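Local atomic coordinates of betaine aldehyde dehydrogenase (Staphylococcus aureus subsp. aureus COL, PDB entry 4QTO), a protein that catalyses the NAD-dependent oxidation of betaine aldehyde to glycine betaine, as a member of the aldehyde dehydrogenase family. Residues K99-H110 against R215-F225; L114-K124 against P179-A187. All blocks are in the same frame, centred on the assembly; numbering follows the deposited sequence.

Contact 1. Residues K99-H110 against R215-F225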
# COMPACT_ATOMS: atom_id res chain seq x y z
N LYS A 99 9.57 16.66 15.44
CA LYS A 99 9.23 18.08 15.56
C LYS A 99 7.72 18.28 15.50
O LYS A 99 7.16 19.09 16.22
CB LYS A 99 9.94 18.90 14.47
CG LYS A 99 11.44 19.01 14.64
CD LYS A 99 11.81 20.16 15.48
CE LYS A 99 13.29 20.46 15.44
NZ LYS A 99 13.50 21.62 16.32
N VAL A 100 7.04 17.54 14.62
CA VAL A 100 5.58 17.65 14.53
C VAL A 100 4.96 17.14 15.84
O VAL A 100 3.96 17.69 16.33
CB VAL A 100 5.07 16.96 13.25
CG1 VAL A 100 3.55 16.98 13.22
CG2 VAL A 100 5.63 17.65 12.01
N ARG A 101 5.54 16.08 16.42
CA ARG A 101 5.08 15.56 17.71
C ARG A 101 5.25 16.62 18.80
O ARG A 101 4.38 16.75 19.66
CB ARG A 101 5.81 14.26 18.05
CG ARG A 101 5.22 13.51 19.21
CD ARG A 101 5.72 12.06 19.28
NE ARG A 101 5.47 11.23 18.10
CZ ARG A 101 6.37 10.84 17.19
NH1 ARG A 101 7.66 11.17 17.32
NH2 ARG A 101 5.98 10.06 16.16
N ALA A 102 6.34 17.38 18.75
CA ALA A 102 6.57 18.47 19.71
C ALA A 102 5.48 19.53 19.61
O ALA A 102 5.04 20.06 20.65
CB ALA A 102 7.95 19.06 19.52
N ILE A 103 5.02 19.85 18.41
CA ILE A 103 3.90 20.77 18.25
C ILE A 103 2.67 20.13 18.91
O ILE A 103 1.94 20.81 19.67
CB ILE A 103 3.57 21.11 16.78
CG1 ILE A 103 4.78 21.76 16.09
CG2 ILE A 103 2.34 22.01 16.71
CD1 ILE A 103 4.60 21.88 14.59
N ALA A 104 2.40 18.87 18.61
CA ALA A 104 1.24 18.21 19.22
C ALA A 104 1.25 18.34 20.76
O ALA A 104 0.22 18.66 21.38
CB ALA A 104 1.19 16.75 18.85
N ASP A 105 2.40 18.10 21.36
CA ASP A 105 2.51 18.16 22.81
C ASP A 105 2.26 19.60 23.35
O ASP A 105 1.65 19.77 24.39
CB ASP A 105 3.84 17.63 23.24
CG ASP A 105 3.95 16.11 23.03
OD1 ASP A 105 2.94 15.40 22.96
OD2 ASP A 105 5.10 15.64 23.02
N LYS A 106 2.68 20.61 22.60
CA LYS A 106 2.40 22.01 22.99
C LYS A 106 0.90 22.33 22.92
O LYS A 106 0.40 23.06 23.77
CB LYS A 106 3.22 22.97 22.13
CG LYS A 106 4.67 22.96 22.60
CD LYS A 106 5.54 23.81 21.73
CE LYS A 106 7.00 23.79 22.19
NZ LYS A 106 7.30 24.50 23.47
N ILE A 107 0.19 21.74 21.96
CA ILE A 107 -1.26 21.96 21.88
C ILE A 107 -1.94 21.42 23.15
O ILE A 107 -2.74 22.12 23.77
CB ILE A 107 -1.88 21.29 20.64
CG1 ILE A 107 -1.28 21.86 19.35
CG2 ILE A 107 -3.39 21.42 20.68
CD1 ILE A 107 -1.52 23.31 19.09
N LYS A 108 -1.56 20.22 23.57
CA LYS A 108 -2.12 19.65 24.79
C LYS A 108 -1.71 20.43 26.03
O LYS A 108 -2.56 20.72 26.90
CB LYS A 108 -1.73 18.18 24.92
CG LYS A 108 -2.33 17.53 26.16
CD LYS A 108 -1.97 16.06 26.24
CE LYS A 108 -2.64 15.27 25.14
NZ LYS A 108 -4.08 15.51 25.02
N GLU A 109 -0.46 20.88 26.11
CA GLU A 109 0.02 21.67 27.22
C GLU A 109 -0.80 22.95 27.40
O GLU A 109 -1.12 23.33 28.53
CB GLU A 109 1.50 22.04 26.99
CG GLU A 109 2.10 22.97 28.00
CD GLU A 109 3.55 23.33 27.68
OE1 GLU A 109 4.07 22.90 26.62
OE2 GLU A 109 4.16 24.05 28.53
N HIS A 110 -1.15 23.56 26.28
CA HIS A 110 -1.88 24.83 26.27
C HIS A 110 -3.35 24.73 25.94
O HIS A 110 -3.96 25.72 25.52
CB HIS A 110 -1.18 25.80 25.31
CG HIS A 110 0.21 26.13 25.70
ND1 HIS A 110 0.50 26.98 26.75
CD2 HIS A 110 1.41 25.71 25.22
CE1 HIS A 110 1.81 27.07 26.90
NE2 HIS A 110 2.38 26.33 25.97
N ARG A 215 -1.19 32.25 17.90
CA ARG A 215 -0.65 31.48 19.04
C ARG A 215 0.07 30.23 18.59
O ARG A 215 1.17 29.93 19.11
CB ARG A 215 -1.76 31.14 20.05
CG ARG A 215 -1.26 30.47 21.31
CD ARG A 215 -0.39 31.40 22.14
NE ARG A 215 0.06 30.72 23.38
CZ ARG A 215 1.32 30.48 23.72
NH1 ARG A 215 2.34 30.98 23.01
NH2 ARG A 215 1.57 29.81 24.83
N VAL A 216 -0.49 29.50 17.62
CA VAL A 216 0.18 28.27 17.17
C VAL A 216 1.53 28.60 16.50
O VAL A 216 2.48 27.81 16.62
CB VAL A 216 -0.71 27.34 16.33
CG1 VAL A 216 -0.82 27.82 14.89
CG2 VAL A 216 -0.14 25.95 16.37
N PHE A 217 1.62 29.74 15.79
CA PHE A 217 2.91 30.15 15.23
C PHE A 217 3.93 30.42 16.35
O PHE A 217 5.10 30.07 16.21
CB PHE A 217 2.80 31.30 14.25
CG PHE A 217 2.59 30.82 12.85
CD1 PHE A 217 1.36 30.34 12.44
CD2 PHE A 217 3.65 30.82 11.97
CE1 PHE A 217 1.20 29.85 11.15
CE2 PHE A 217 3.49 30.36 10.67
CZ PHE A 217 2.28 29.87 10.26
N GLU A 218 3.49 31.05 17.44
CA GLU A 218 4.39 31.23 18.61
C GLU A 218 4.88 29.85 19.09
O GLU A 218 6.07 29.67 19.35
CB GLU A 218 3.70 31.95 19.75
CG GLU A 218 3.29 33.39 19.45
CD GLU A 218 2.61 34.07 20.61
OE1 GLU A 218 2.15 33.36 21.56
OE2 GLU A 218 2.55 35.32 20.58
N LEU A 219 3.96 28.89 19.21
CA LEU A 219 4.34 27.55 19.67
C LEU A 219 5.28 26.82 18.70
O LEU A 219 6.22 26.14 19.12
CB LEU A 219 3.09 26.71 19.97
CG LEU A 219 2.16 27.27 21.04
CD1 LEU A 219 0.90 26.43 21.15
CD2 LEU A 219 2.85 27.36 22.40
N MET A 220 5.01 26.94 17.41
CA MET A 220 5.90 26.34 16.40
C MET A 220 7.30 26.94 16.46
O MET A 220 8.31 26.23 16.35
CB MET A 220 5.31 26.46 15.01
CG MET A 220 4.10 25.56 14.87
SD MET A 220 3.56 25.42 13.14
CE MET A 220 2.84 27.00 12.95
N GLU A 221 7.38 28.24 16.64
CA GLU A 221 8.69 28.89 16.80
C GLU A 221 9.47 28.33 18.00
O GLU A 221 10.68 28.14 17.92
CB GLU A 221 8.53 30.41 16.93
CG GLU A 221 9.87 31.13 17.15
CD GLU A 221 9.73 32.63 17.17
OE1 GLU A 221 8.79 33.13 17.84
OE2 GLU A 221 10.62 33.31 16.54
N GLU A 222 8.77 28.02 19.09
CA GLU A 222 9.39 27.43 20.28
C GLU A 222 10.00 26.05 19.98
O GLU A 222 11.02 25.69 20.55
CB GLU A 222 8.36 27.27 21.39
CG GLU A 222 7.83 28.56 21.97
CD GLU A 222 6.69 28.35 22.98
OE1 GLU A 222 6.36 27.19 23.30
OE2 GLU A 222 6.17 29.36 23.48
N VAL A 223 9.33 25.28 19.13
CA VAL A 223 9.85 23.97 18.70
C VAL A 223 11.10 24.14 17.87
O VAL A 223 12.10 23.43 18.07
CB VAL A 223 8.77 23.21 17.90
CG1 VAL A 223 9.35 21.96 17.30
CG2 VAL A 223 7.58 22.88 18.79
N GLY A 224 11.05 25.10 16.96
CA GLY A 224 12.17 25.43 16.13
C GLY A 224 12.17 24.82 14.76
O GLY A 224 12.26 23.61 14.61
N PHE A 225 12.08 25.70 13.76
CA PHE A 225 12.14 25.33 12.34
C PHE A 225 13.07 26.28 11.61
O PHE A 225 13.20 27.44 12.02
CB PHE A 225 10.74 25.35 11.70
CG PHE A 225 9.81 24.35 12.32
CD1 PHE A 225 9.80 23.04 11.87
CD2 PHE A 225 9.00 24.68 13.41
CE1 PHE A 225 9.00 22.10 12.49
CE2 PHE A 225 8.20 23.75 14.03
CZ PHE A 225 8.21 22.43 13.58
O HOH W 1 5.07 26.35 25.49
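In one of its two modelled conformers Lys99 reaches past Val223 to the C-terminal end of helix 211-223, where its NZ donates to Val223 O at 2.9 Å and to Gly224 O, also at 2.9 Å. It stands above the first carbonyl plane and somewhat tilted from the second. Two carbonyls where the helix stops can thus receive a charged donor that the helix dipole would probably favour. A second lysine, Lys106, bends at its last torsion (chi4 -70°), setting NZ 2.9 Å from Glu222 OE1 in a salt bridge on the carboxylate's anti side. Glu222 OE1 also accepts from a water, which joins His110 NE2 at 2.7 Å in the plane of the imidazole. Between these polar ends, the N-to-C directions of 99-109 and 215-223 differ by 132°, and Val223 forms a single knob-into-hole contact among Lys99, Ala102, Ile103 and Lys106. Helix 211-223 connects the parallel neighbouring strands 200-204 and 230-232, a beta-alpha-beta crossover consistent with the family's Rossmann-type cofactor domain. Ile103 CD1 meets Met220 CG at 3.7 Å and also touches Phe225. Arg215 NH2 lies over one face of the His110 ring, the planes 72° apart, while its NH1 is bonded to Glu218 OE1.

Contact 2. Residues L114-K124 against P179-A187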
# COMPACT_ATOMS: atom_id res chain seq x y z
N LEU A 114 -5.80 27.86 24.73
CA LEU A 114 -6.18 27.82 23.32
C LEU A 114 -7.70 27.72 23.15
O LEU A 114 -8.25 28.37 22.26
CB LEU A 114 -5.49 26.67 22.60
CG LEU A 114 -3.99 26.83 22.31
CD1 LEU A 114 -3.33 25.52 21.90
CD2 LEU A 114 -3.78 27.88 21.24
N ALA A 115 -8.33 26.86 23.94
CA ALA A 115 -9.79 26.68 23.86
C ALA A 115 -10.49 27.99 24.19
O ALA A 115 -11.44 28.42 23.49
CB ALA A 115 -10.24 25.59 24.77
N ARG A 116 -10.01 28.67 25.22
CA ARG A 116 -10.60 29.95 25.60
C ARG A 116 -10.42 31.01 24.50
O ARG A 116 -11.35 31.76 24.19
CB ARG A 116 -10.04 30.44 26.96
CG ARG A 116 -10.47 29.54 28.09
CD ARG A 116 -9.94 29.98 29.45
NE ARG A 116 -10.51 29.10 30.47
CZ ARG A 116 -11.72 29.25 31.02
NH1 ARG A 116 -12.14 28.38 31.93
NH2 ARG A 116 -12.52 30.27 30.69
N LEU A 117 -9.24 31.07 23.91
CA LEU A 117 -8.98 32.01 22.84
C LEU A 117 -9.88 31.73 21.62
O LEU A 117 -10.39 32.66 20.99
CB LEU A 117 -7.50 31.90 22.46
CG LEU A 117 -6.97 32.97 21.53
CD1 LEU A 117 -7.26 34.34 22.13
CD2 LEU A 117 -5.50 32.77 21.25
N GLU A 118 -10.11 30.45 21.32
CA GLU A 118 -10.94 30.07 20.18
C GLU A 118 -12.40 30.47 20.42
O GLU A 118 -13.06 31.00 19.52
CB GLU A 118 -10.81 28.58 19.86
CG GLU A 118 -11.20 28.19 18.43
CD GLU A 118 -10.15 28.59 17.39
OE1 GLU A 118 -9.81 29.78 17.28
OE2 GLU A 118 -9.68 27.74 16.61
N THR A 119 -12.89 30.28 21.65
CA THR A 119 -14.26 30.67 21.98
C THR A 119 -14.38 32.18 21.97
O THR A 119 -15.42 32.73 21.51
CB THR A 119 -14.66 30.06 23.34
OG1 THR A 119 -15.03 28.71 23.11
CG2 THR A 119 -15.81 30.78 23.99
N LEU A 120 -13.35 32.89 22.44
CA LEU A 120 -13.41 34.35 22.44
C LEU A 120 -13.50 34.89 21.01
O LEU A 120 -14.27 35.81 20.74
CB LEU A 120 -12.17 34.94 23.12
CG LEU A 120 -12.16 36.46 23.30
CD1 LEU A 120 -13.17 36.87 24.33
CD2 LEU A 120 -10.76 36.92 23.71
N ASP A 121 -12.70 34.32 20.12
CA ASP A 121 -12.61 34.81 18.73
C ASP A 121 -13.78 34.38 17.85
O ASP A 121 -14.24 35.13 16.97
CB ASP A 121 -11.29 34.25 18.13
CG ASP A 121 -10.68 35.13 16.99
OD1 ASP A 121 -11.21 36.22 16.68
OD2 ASP A 121 -9.65 34.67 16.40
N THR A 122 -14.27 33.16 18.06
CA THR A 122 -15.29 32.61 17.14
C THR A 122 -16.69 32.47 17.70
O THR A 122 -17.61 32.18 16.95
CB THR A 122 -14.89 31.22 16.63
OG1 THR A 122 -15.00 30.25 17.70
CG2 THR A 122 -13.48 31.22 16.02
N GLY A 123 -16.82 32.55 19.03
CA GLY A 123 -18.13 32.54 19.67
C GLY A 123 -18.67 31.19 20.07
O GLY A 123 -19.63 31.14 20.83
N LYS A 124 -18.08 30.09 19.59
CA LYS A 124 -18.64 28.76 19.92
C LYS A 124 -18.40 28.42 21.38
O LYS A 124 -17.58 29.03 22.05
CB LYS A 124 -18.14 27.65 18.99
CG LYS A 124 -16.72 27.21 19.19
CD LYS A 124 -16.48 26.08 18.19
CE LYS A 124 -15.28 25.28 18.54
NZ LYS A 124 -14.02 26.07 18.46
N PRO A 179 -10.37 29.18 7.12
CA PRO A 179 -11.66 29.85 7.36
C PRO A 179 -11.86 30.30 8.79
O PRO A 179 -11.08 29.96 9.70
CB PRO A 179 -12.67 28.74 7.02
CG PRO A 179 -12.01 27.56 7.56
CD PRO A 179 -10.54 27.72 7.26
N TRP A 180 -12.92 31.06 9.00
CA TRP A 180 -13.22 31.59 10.30
C TRP A 180 -13.97 30.69 11.26
O TRP A 180 -14.04 30.99 12.45
CB TRP A 180 -13.99 32.92 10.16
CG TRP A 180 -15.19 32.87 9.27
CD1 TRP A 180 -15.28 33.33 7.98
CD2 TRP A 180 -16.48 32.32 9.58
NE1 TRP A 180 -16.55 33.11 7.47
CE2 TRP A 180 -17.30 32.49 8.44
CE3 TRP A 180 -17.03 31.72 10.72
CZ2 TRP A 180 -18.62 32.11 8.42
CZ3 TRP A 180 -18.35 31.33 10.68
CH2 TRP A 180 -19.13 31.51 9.54
N ASN A 181 -14.54 29.60 10.78
CA ASN A 181 -15.37 28.80 11.68
C ASN A 181 -14.60 27.97 12.72
O ASN A 181 -14.94 28.01 13.92
CB ASN A 181 -16.42 27.98 10.92
CG ASN A 181 -15.85 27.01 9.92
OD1 ASN A 181 -14.65 27.00 9.59
ND2 ASN A 181 -16.72 26.14 9.42
N TYR A 182 -13.57 27.29 12.26
CA TYR A 182 -12.70 26.47 13.14
C TYR A 182 -11.28 26.80 12.74
O TYR A 182 -10.58 26.03 12.06
CB TYR A 182 -12.98 24.98 12.92
CG TYR A 182 -14.35 24.55 13.34
CD1 TYR A 182 -14.58 24.14 14.61
CD2 TYR A 182 -15.41 24.55 12.45
CE1 TYR A 182 -15.85 23.74 15.03
CE2 TYR A 182 -16.68 24.15 12.84
CZ TYR A 182 -16.89 23.72 14.12
OH TYR A 182 -18.14 23.31 14.54
N PRO A 183 -10.81 27.97 13.16
CA PRO A 183 -9.51 28.44 12.68
C PRO A 183 -8.32 27.54 12.96
O PRO A 183 -7.58 27.20 12.04
CB PRO A 183 -9.33 29.80 13.38
CG PRO A 183 -10.70 30.22 13.72
CD PRO A 183 -11.50 28.98 13.96
N LEU A 184 -8.13 27.17 14.21
CA LEU A 184 -6.98 26.36 14.51
C LEU A 184 -7.13 24.94 14.00
O LEU A 184 -6.14 24.32 13.59
CB LEU A 184 -6.66 26.41 16.01
CG LEU A 184 -5.34 25.75 16.37
CD1 LEU A 184 -4.16 26.33 15.61
CD2 LEU A 184 -5.12 25.81 17.87
N LEU A 185 -8.33 24.39 14.05
CA LEU A 185 -8.53 23.04 13.56
C LEU A 185 -8.17 22.96 12.08
O LEU A 185 -7.39 22.08 11.66
CB LEU A 185 -9.97 22.60 13.75
CG LEU A 185 -10.32 21.21 13.25
CD1 LEU A 185 -9.58 20.14 14.06
CD2 LEU A 185 -11.84 21.03 13.32
N GLN A 186 -8.68 23.89 11.27
CA GLN A 186 -8.40 23.85 9.84
C GLN A 186 -6.93 24.17 9.57
O GLN A 186 -6.36 23.61 8.65
CB GLN A 186 -9.34 24.79 9.09
CG GLN A 186 -10.79 24.38 9.20
CD GLN A 186 -11.07 22.97 8.72
OE1 GLN A 186 -10.88 22.64 7.54
NE2 GLN A 186 -11.60 22.14 9.61
N ALA A 187 -6.33 25.02 10.39
CA ALA A 187 -4.90 25.30 10.26
C ALA A 187 -4.09 24.00 10.47
O ALA A 187 -3.17 23.70 9.71
CB ALA A 187 -4.45 26.34 11.24
O HOH W 2 -10.65 25.37 15.60
O HOH W 3 -14.14 27.86 16.55
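Glu118 supplies the direct hydrogen bond across this buried contact: its OE2 accepts from Leu184 N at 2.9 Å, in a nearly straight bond (165°) on the syn lone pair. The chain leaves with CG anti to the backbone N (chi1 -159°) and bends at chi2, bringing the carboxylate to the first turn of helix 183-197, where the helix dipole would probably favour a negative charge. The other oxygen, OE1, is held by Thr212. Water-mediated bonds add to this grip. One water donates to Glu118 OE2 and accepts from Leu185 N; a second, 2.6 Å from Lys124 NZ, also joins Thr122 OG1 and Asn181 O. Lys124 NZ has its salt-bridge partner in Asp132. The loop before helix 183-197 follows a strand of the Rossmann-type sheet and probably lies near the active site, as in other aldehyde dehydrogenases; a triethylene glycol beside Tyr182, probably from the crystallisation liquor, is consistent with a pocket. Van der Waals contacts complete the join. Thr122 CG2 lies 3.6 Å from Pro183 CD, and Lys124 CE 3.9 Å from Tyr182 CE1. The apolar pair is Leu114 and Leu184, whose CD2 atoms approach to 4.2 Å, the side chains crossing at about a right angle.

How the contacts relate
Contacts 1 and 2 show how consecutive helices can share one neighbouring layer. Their centres lie about 17 Å apart, and along the chain the order is 99-110, 114-124, 179-187, 215-225, so contact 2 is nested inside the loop that contact 1 closes. Helices 93-109 and 111-122 follow each other directly; in these contacts they meet helices 211-223 and 183-197 respectively, though each also touches the other's partner. The contacts touch where Leu114 CD2 lies 3.6 Å from Arg215 CG and Leu184 CD1 lies 3.7 Å from Val216 CB. The helical region preceding the central sheet is thereby fastened to two helices of the Rossmann-type domain, from the protein's partly buried flank to its interior, close to where a triethylene glycol is bound.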